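PDB 3NRA: aspartate aminotransferase from Rhodobacter sphaeroides, which probably catalyses the pyridoxal-phosphate-dependent transfer of an amino group from L-aspartate to 2-oxoglutarate, giving oxaloacetate and L-glutamate. Local coordinates for residues 163-169 against 194-200; 185-189 against 230-234. All blocks are in the same frame, centred on the assembly; numbering follows the deposited sequence. Where two conformers were deposited one is given.

Interaction 1. Residues 163-169 against 194-200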
ATOM      1  N   THR B 163     -25.154  24.954  11.480  1.00 23.23           N
ATOM      2  CA  THR B 163     -24.469  25.856  10.525  1.00 23.24           C
ATOM      3  C   THR B 163     -22.940  25.762  10.639  1.00 22.67           C
ATOM      4  O   THR B 163     -22.220  26.417   9.906  1.00 23.44           O
ATOM      5  CB  THR B 163     -24.884  27.328  10.723  1.00 23.39           C
ATOM      6  OG1 THR B 163     -24.423  27.790  11.997  1.00 23.08           O
ATOM      7  CG2 THR B 163     -26.405  27.497  10.611  1.00 23.57           C
ATOM      8  N   ARG B 164     -22.452  24.979  11.574  1.00 22.52           N
ATOM      9  CA  ARG B 164     -21.036  24.703  11.637  1.00 21.99           C
ATOM     10  C   ARG B 164     -20.793  23.348  12.226  1.00 20.48           C
ATOM     11  O   ARG B 164     -21.705  22.745  12.844  1.00 20.59           O
ATOM     12  CB  ARG B 164     -20.317  25.793  12.430  1.00 23.04           C
ATOM     13  CG  ARG B 164     -20.727  25.921  13.889  1.00 26.83           C
ATOM     14  CD  ARG B 164     -20.072  27.159  14.519  1.00 32.84           C
ATOM     15  NE  ARG B 164     -20.577  27.408  15.879  1.00 39.92           N
ATOM     16  CZ  ARG B 164     -20.385  28.539  16.581  1.00 44.71           C
ATOM     17  NH1 ARG B 164     -19.682  29.566  16.063  1.00 46.83           N
ATOM     18  NH2 ARG B 164     -20.912  28.657  17.813  1.00 45.29           N
ATOM     19  N   ALA B 165     -19.585  22.836  12.004  1.00 18.42           N
ATOM     20  CA  ALA B 165     -19.191  21.535  12.514  1.00 17.27           C
ATOM     21  C   ALA B 165     -19.026  21.578  14.027  1.00 17.40           C
ATOM     22  O   ALA B 165     -19.386  20.642  14.703  1.00 18.21           O
ATOM     23  CB  ALA B 165     -17.923  21.088  11.872  1.00 16.32           C
ATOM     24  N   GLY B 166     -18.458  22.667  14.533  1.00 16.90           N
ATOM     25  CA  GLY B 166     -18.287  22.879  15.966  1.00 17.25           C
ATOM     26  C   GLY B 166     -16.849  22.758  16.452  1.00 16.57           C
ATOM     27  O   GLY B 166     -16.628  22.511  17.639  1.00 16.27           O
ATOM     28  N   LEU B 167     -15.873  22.926  15.551  1.00 15.86           N
ATOM     29  CA  LEU B 167     -14.459  22.837  15.936  1.00 16.28           C
ATOM     30  C   LEU B 167     -14.113  23.927  16.945  1.00 15.88           C
ATOM     31  O   LEU B 167     -14.520  25.084  16.784  1.00 16.36           O
ATOM     32  CB  LEU B 167     -13.529  22.963  14.712  1.00 16.47           C
ATOM     33  CG  LEU B 167     -12.035  22.607  14.948  1.00 17.27           C
ATOM     34  CD1 LEU B 167     -11.847  21.130  15.308  1.00 16.22           C
ATOM     35  CD2 LEU B 167     -11.195  22.945  13.726  1.00 16.54           C
ATOM     36  N   ASP B 168     -13.371  23.533  17.988  1.00 15.01           N
ATOM     37  CA  ASP B 168     -12.795  24.457  18.952  1.00 14.72           C
ATOM     38  C   ASP B 168     -11.563  25.147  18.344  1.00 15.02           C
ATOM     39  O   ASP B 168     -10.434  24.658  18.483  1.00 14.09           O
ATOM     40  CB  ASP B 168     -12.423  23.697  20.233  1.00 14.49           C
ATOM     41  CG  ASP B 168     -11.703  24.559  21.246  1.00 16.28           C
ATOM     42  OD1 ASP B 168     -11.679  25.813  21.097  1.00 15.66           O
ATOM     43  OD2 ASP B 168     -11.092  23.985  22.167  1.00 17.93           O
ATOM     44  N   LEU B 169     -11.786  26.305  17.718  1.00 15.15           N
ATOM     45  CA  LEU B 169     -10.717  27.008  16.990  1.00 15.65           C
ATOM     46  C   LEU B 169      -9.689  27.629  17.922  1.00 16.17           C
ATOM     47  O   LEU B 169      -8.506  27.708  17.576  1.00 16.52           O
ATOM     48  CB  LEU B 169     -11.292  28.061  16.043  1.00 15.43           C
ATOM     49  CG  LEU B 169     -12.142  27.448  14.885  1.00 16.78           C
ATOM     50  CD1 LEU B 169     -13.129  28.483  14.342  1.00 16.43           C
ATOM     51  CD2 LEU B 169     -11.282  26.873  13.773  1.00 14.34           C
ATOM     52  N   VAL B 194     -20.550  15.779   9.590  1.00 13.59           N
ATOM     53  CA  VAL B 194     -20.667  17.230   9.568  1.00 13.74           C
ATOM     54  C   VAL B 194     -19.577  17.852   8.668  1.00 13.49           C
ATOM     55  O   VAL B 194     -18.468  17.334   8.549  1.00 13.65           O
ATOM     56  CB  VAL B 194     -20.609  17.844  10.997  1.00 13.49           C
ATOM     57  CG1 VAL B 194     -21.750  17.320  11.848  1.00 12.05           C
ATOM     58  CG2 VAL B 194     -19.266  17.584  11.641  1.00 13.75           C
ATOM     59  N   VAL B 195     -19.913  18.971   8.060  1.00 13.86           N
ATOM     60  CA  VAL B 195     -19.041  19.656   7.095  1.00 13.78           C
ATOM     61  C   VAL B 195     -18.636  20.962   7.731  1.00 13.41           C
ATOM     62  O   VAL B 195     -19.454  21.610   8.363  1.00 14.02           O
ATOM     63  CB  VAL B 195     -19.812  19.923   5.766  1.00 13.85           C
ATOM     64  CG1 VAL B 195     -19.099  20.958   4.914  1.00 13.13           C
ATOM     65  CG2 VAL B 195     -20.015  18.581   4.988  1.00 15.18           C
ATOM     66  N   TYR B 196     -17.386  21.349   7.582  1.00 13.23           N
ATOM     67  CA  TYR B 196     -16.901  22.582   8.234  1.00 14.14           C
ATOM     68  C   TYR B 196     -17.461  23.790   7.482  1.00 14.76           C
ATOM     69  O   TYR B 196     -17.543  23.774   6.283  1.00 14.07           O
ATOM     70  CB  TYR B 196     -15.377  22.617   8.272  1.00 13.91           C
ATOM     71  CG  TYR B 196     -14.766  21.647   9.284  1.00 13.14           C
ATOM     72  CD1 TYR B 196     -14.815  20.271   9.086  1.00 14.55           C
ATOM     73  CD2 TYR B 196     -14.172  22.106  10.432  1.00 17.88           C
ATOM     74  CE1 TYR B 196     -14.281  19.389  10.007  1.00 16.04           C
ATOM     75  CE2 TYR B 196     -13.635  21.220  11.369  1.00 18.42           C
ATOM     76  CZ  TYR B 196     -13.693  19.873  11.145  1.00 16.43           C
ATOM     77  OH  TYR B 196     -13.145  19.005  12.062  1.00 16.50           O
ATOM     78  N   SER B 197     -17.913  24.800   8.214  1.00 15.64           N
ATOM     79  CA  SER B 197     -18.455  26.031   7.600  1.00 16.57           C
ATOM     80  C   SER B 197     -17.360  26.823   6.883  1.00 16.67           C
ATOM     81  O   SER B 197     -16.170  26.607   7.127  1.00 15.23           O
ATOM     82  CB  SER B 197     -19.074  26.930   8.678  1.00 16.68           C
ATOM     83  OG  SER B 197     -18.045  27.504   9.483  1.00 16.82           O
ATOM     84  N   ALA B 198     -17.783  27.737   6.010  1.00 16.89           N
ATOM     85  CA  ALA B 198     -16.888  28.716   5.364  1.00 18.52           C
ATOM     86  C   ALA B 198     -16.004  29.454   6.378  1.00 19.30           C
ATOM     87  O   ALA B 198     -14.826  29.605   6.168  1.00 19.99           O
ATOM     88  CB  ALA B 198     -17.726  29.748   4.540  1.00 18.12           C
ATOM     89  N   GLU B 199     -16.589  29.829   7.503  1.00 20.42           N
ATOM     90  CA  GLU B 199     -15.889  30.561   8.543  1.00 22.45           C
ATOM     91  C   GLU B 199     -14.871  29.657   9.262  1.00 20.71           C
ATOM     92  O   GLU B 199     -13.739  30.062   9.480  1.00 21.57           O
ATOM     93  CB  GLU B 199     -16.919  31.153   9.551  1.00 24.09           C
ATOM     94  CG  GLU B 199     -16.568  32.516  10.112  1.00 32.12           C
ATOM     95  CD  GLU B 199     -15.482  32.489  11.214  1.00 39.64           C
ATOM     96  OE1 GLU B 199     -15.365  31.467  11.934  1.00 45.16           O
ATOM     97  OE2 GLU B 199     -14.763  33.520  11.372  1.00 45.12           O
ATOM     98  N   GLU B 200     -15.260  28.419   9.586  1.00 19.44           N
ATOM     99  CA  GLU B 200     -14.314  27.458  10.185  1.00 17.56           C
ATOM    100  C   GLU B 200     -13.104  27.208   9.299  1.00 16.92           C
ATOM    101  O   GLU B 200     -11.983  27.180   9.778  1.00 16.58           O
ATOM    102  CB  GLU B 200     -14.995  26.134  10.536  1.00 16.94           C
ATOM    103  CG  GLU B 200     -15.902  26.232  11.818  1.00 15.76           C
ATOM    104  CD  GLU B 200     -16.760  25.023  12.033  1.00 15.93           C
ATOM    105  OE1 GLU B 200     -17.354  24.498  11.041  1.00 14.56           O
ATOM    106  OE2 GLU B 200     -16.888  24.612  13.204  1.00 13.31           O
TER
HETATM  107  O   HOH W   1     -16.308  26.172  15.258  1.00 15.57           O
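Val194 meets Ala165 through its CG2 branch, which lies 3.8 Å from Ala165 CB. Val195 turns its side chain the other way, onto Asn187 and Tyr231. Tyr196 then turns one face of its ring to the same alanine: Ala165 CB sits 4.1 Å from the ring centroid and 8° off the normal, a CH-pi contact almost over the middle of that face. Toward the CE2 side of the ring, obliquely, Leu167 sets CB and CD2 against Tyr196 CE2; its CG stands anti to the backbone N (chi1 -168°), which carries the branches along the phenol toward OH. Ser197 opens the helix. Its CB packs at 3.4 Å from Thr163 O, and its OG accepts from Glu200 N in a nearly straight bond.

Glu200 carries most of the polar contact. Its chain runs extended beyond CG and delivers the carboxylate to three successive backbone N-H groups of the loop. OE1 takes Ala165 N at 2.9 Å on the syn side, 16° out of the carboxylate plane, while its anti lone pair receives Ser197 N. OE2 accepts Gly166 N at 2.8 Å through its syn lone pair and Leu167 N at 3.1 Å nearly along the C-O bond direction. Water 1 also donates to OE2 and to Leu167 O, bridging them. Four N-H groups and a water thus grip this buried carboxylate, fixing its rotation and probably stabilising its negative charge. Arg164 crosses the glutamate at about a right angle, touching it with CB and CG, while its guanidinium leads away. Gly166, with a positive phi, turns the loop where a CB would strike the preceding carbonyl. Ser197 and Glu200 together form a capping box at the N-terminus of helix 198-211, whose glutamate here also pins the loop leading into helix 169-177.

Interaction 2. Residues 185-189 against 230-234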
ATOM      1  N   PHE B 185      -7.211  16.678   9.446  1.00 12.33           N
ATOM      2  CA  PHE B 185      -8.646  16.563   9.691  1.00 11.87           C
ATOM      3  C   PHE B 185      -9.406  16.056   8.477  1.00 11.90           C
ATOM      4  O   PHE B 185      -8.966  16.257   7.319  1.00 11.52           O
ATOM      5  CB  PHE B 185      -9.231  17.911  10.191  1.00 12.34           C
ATOM      6  CG  PHE B 185      -9.447  18.943   9.114  1.00 12.25           C
ATOM      7  CD1 PHE B 185      -8.378  19.546   8.488  1.00 12.91           C
ATOM      8  CD2 PHE B 185     -10.737  19.378   8.798  1.00 15.48           C
ATOM      9  CE1 PHE B 185      -8.573  20.534   7.506  1.00 15.32           C
ATOM     10  CE2 PHE B 185     -10.948  20.349   7.818  1.00 15.41           C
ATOM     11  CZ  PHE B 185      -9.859  20.929   7.170  1.00 14.64           C
ATOM     12  N   SER B 186     -10.534  15.371   8.735  1.00 11.38           N
ATOM     13  CA  SER B 186     -11.456  14.988   7.683  1.00 12.28           C
ATOM     14  C   SER B 186     -12.617  15.990   7.568  1.00 12.14           C
ATOM     15  O   SER B 186     -13.123  16.493   8.570  1.00 13.68           O
ATOM     16  CB  SER B 186     -11.997  13.546   7.894  1.00 12.52           C
ATOM     17  OG  SER B 186     -12.824  13.480   9.026  1.00 13.01           O
ATOM     18  N   ASN B 187     -12.993  16.273   6.323  1.00 12.46           N
ATOM     19  CA  ASN B 187     -14.078  17.172   5.974  1.00 12.30           C
ATOM     20  C   ASN B 187     -14.745  16.650   4.692  1.00 12.36           C
ATOM     21  O   ASN B 187     -14.145  16.725   3.647  1.00 11.98           O
ATOM     22  CB  ASN B 187     -13.553  18.581   5.716  1.00 12.67           C
ATOM     23  CG  ASN B 187     -14.658  19.569   5.493  1.00 15.01           C
ATOM     24  OD1 ASN B 187     -15.788  19.340   5.910  1.00 16.60           O
ATOM     25  ND2 ASN B 187     -14.353  20.665   4.819  1.00 10.99           N
ATOM     26  N   PRO B 188     -15.983  16.089   4.787  1.00 12.56           N
ATOM     27  CA  PRO B 188     -16.794  15.920   5.967  1.00 12.57           C
ATOM     28  C   PRO B 188     -16.142  15.018   7.018  1.00 13.52           C
ATOM     29  O   PRO B 188     -15.377  14.076   6.676  1.00 13.78           O
ATOM     30  CB  PRO B 188     -18.053  15.261   5.428  1.00 13.24           C
ATOM     31  CG  PRO B 188     -17.596  14.478   4.284  1.00 13.07           C
ATOM     32  CD  PRO B 188     -16.610  15.425   3.630  1.00 13.72           C
ATOM     33  N   ASN B 189     -16.421  15.333   8.290  1.00 13.77           N
ATOM     34  CA  ASN B 189     -15.968  14.541   9.410  1.00 13.67           C
ATOM     35  C   ASN B 189     -16.433  13.093   9.314  1.00 13.03           C
ATOM     36  O   ASN B 189     -17.612  12.820   9.005  1.00 13.61           O
ATOM     37  CB  ASN B 189     -16.454  15.164  10.709  1.00 13.75           C
ATOM     38  CG  ASN B 189     -15.990  14.403  11.926  1.00 14.00           C
ATOM     39  OD1 ASN B 189     -16.758  13.623  12.514  1.00 13.45           O
ATOM     40  ND2 ASN B 189     -14.747  14.641  12.337  1.00 10.42           N
ATOM     41  N   SER B 230     -23.510  23.359   2.077  1.00 23.33           N
ATOM     42  CA  SER B 230     -22.365  24.056   1.570  1.00 23.35           C
ATOM     43  C   SER B 230     -21.105  23.216   1.849  1.00 21.11           C
ATOM     44  O   SER B 230     -21.120  22.308   2.681  1.00 20.23           O
ATOM     45  CB  SER B 230     -22.252  25.442   2.222  1.00 23.76           C
ATOM     46  OG  SER B 230     -21.490  25.363   3.442  1.00 29.36           O
ATOM     47  N   TYR B 231     -20.045  23.498   1.105  1.00 20.02           N
ATOM     48  CA  TYR B 231     -18.731  22.902   1.333  1.00 18.45           C
ATOM     49  C   TYR B 231     -17.664  23.887   0.927  1.00 18.62           C
ATOM     50  O   TYR B 231     -17.730  24.464  -0.160  1.00 18.54           O
ATOM     51  CB  TYR B 231     -18.569  21.595   0.540  1.00 17.73           C
ATOM     52  CG  TYR B 231     -17.337  20.828   0.917  1.00 15.96           C
ATOM     53  CD1 TYR B 231     -16.088  21.149   0.366  1.00 14.91           C
ATOM     54  CD2 TYR B 231     -17.387  19.852   1.884  1.00 16.34           C
ATOM     55  CE1 TYR B 231     -14.945  20.468   0.727  1.00 14.00           C
ATOM     56  CE2 TYR B 231     -16.246  19.168   2.266  1.00 15.75           C
ATOM     57  CZ  TYR B 231     -15.023  19.486   1.687  1.00 16.27           C
ATOM     58  OH  TYR B 231     -13.895  18.797   2.069  1.00 17.26           O
ATOM     59  N   THR B 232     -16.645  24.036   1.778  1.00 18.11           N
ATOM     60  CA  THR B 232     -15.555  24.967   1.538  1.00 17.42           C
ATOM     61  C   THR B 232     -14.210  24.210   1.539  1.00 16.78           C
ATOM     62  O   THR B 232     -13.888  23.474   2.493  1.00 16.96           O
ATOM     63  CB  THR B 232     -15.539  26.048   2.613  1.00 17.92           C
ATOM     64  OG1 THR B 232     -16.864  26.534   2.798  1.00 18.15           O
ATOM     65  CG2 THR B 232     -14.626  27.205   2.228  1.00 17.10           C
ATOM     66  N   HIS B 233     -13.426  24.416   0.479  1.00 16.29           N
ATOM     67  CA  HIS B 233     -12.155  23.736   0.302  1.00 15.37           C
ATOM     68  C   HIS B 233     -11.029  24.568   0.877  1.00 15.26           C
ATOM     69  O   HIS B 233     -10.695  25.621   0.342  1.00 15.87           O
ATOM     70  CB  HIS B 233     -11.903  23.491  -1.181  1.00 15.90           C
ATOM     71  CG  HIS B 233     -12.914  22.607  -1.822  1.00 14.19           C
ATOM     72  ND1 HIS B 233     -12.745  21.242  -1.923  1.00 14.84           N
ATOM     73  CD2 HIS B 233     -14.088  22.891  -2.439  1.00 16.78           C
ATOM     74  CE1 HIS B 233     -13.795  20.714  -2.532  1.00 17.28           C
ATOM     75  NE2 HIS B 233     -14.622  21.693  -2.867  1.00 14.60           N
ATOM     76  N   LEU B 234     -10.410  24.059   1.943  1.00 15.06           N
ATOM     77  CA  LEU B 234      -9.270  24.745   2.604  0.50 14.95           C
ATOM     78  C   LEU B 234      -8.217  25.207   1.614  1.00 14.99           C
ATOM     79  O   LEU B 234      -7.704  26.299   1.734  1.00 15.45           O
ATOM     80  CB  LEU B 234      -8.612  23.821   3.647  0.50 14.20           C
ATOM     81  CG  LEU B 234      -7.535  24.490   4.520  0.50 14.09           C
ATOM     82  CD1 LEU B 234      -8.154  25.606   5.330  0.50 13.18           C
ATOM     83  CD2 LEU B 234      -6.848  23.467   5.441  0.50 11.35           C
TER
HETATM   84  O   HOH W   2     -11.802  21.640   3.181  1.00  9.43           O
HETATM   85  O   HOH W   3     -16.224  22.591   4.272  1.00 15.86           O
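Tyr231 OH donates a short hydrogen bond of 2.6 Å to Asn187 O, tying the loop after strand 214-218 to the end of strand 182-186, in the seven-stranded sheet of the PLP-dependent aminotransferase fold. The hydroxyl approaches from above the carbonyl plane, 51° out of it. The Asn187 amide lies close to the phenol, its plane only 16° from that of the ring, and ND2 comes within 3.4 Å of CZ of Tyr231 without bonding to the hydroxyl. After a cis peptide bond, Pro188 N lies at the ring edge, near its plane, and Pro188 CD packs 4.0 Å from Tyr231 CE2. A phenylalanine in place of Tyr231 would probably leave the carbonyl of Asn187 without this donor and the backbone before the cis Pro188 less firmly tied to the 230-234 loop.

Farther out, Asn187 is fixed from two ends. A chi1 of -174° swings its amide beside its own carbonyl carbon and out to Tyr231, while OD1 accepts from Tyr196 N. The strand end also packs on Tyr196 through Phe185, ring edge-to-face. Two waters complete the amide's bonding: water 3 joins ND2 to Thr232 N, and water 2 accepts from Asn187 ND2 at 3.2 Å and from Leu234 N while donating to Thr232 O at 2.9 Å.

In the fold
The centres of the two interactions lie about 9 Å apart on the same side of the chain's centre, and their segments alternate in sequence: 163-169, 185-189, 194-200, then 230-234. Strand 182-186 of the seven-stranded sheet feeds 185-189, and helix 198-211 begins within 194-200, so the connection between strand and helix serves both contacts. They join directly: Val194 O is 2.9 Å from Asn189 N, a probable hydrogen bond, and Ala198 packs against Thr232. Interaction 1 thereby fastens the loop before helix 169-177 to the helix start, and interaction 2 fastens the 230-234 loop to the strand end, so two loops far apart in sequence are tied to the one strand-to-helix link of the cofactor-binding fold.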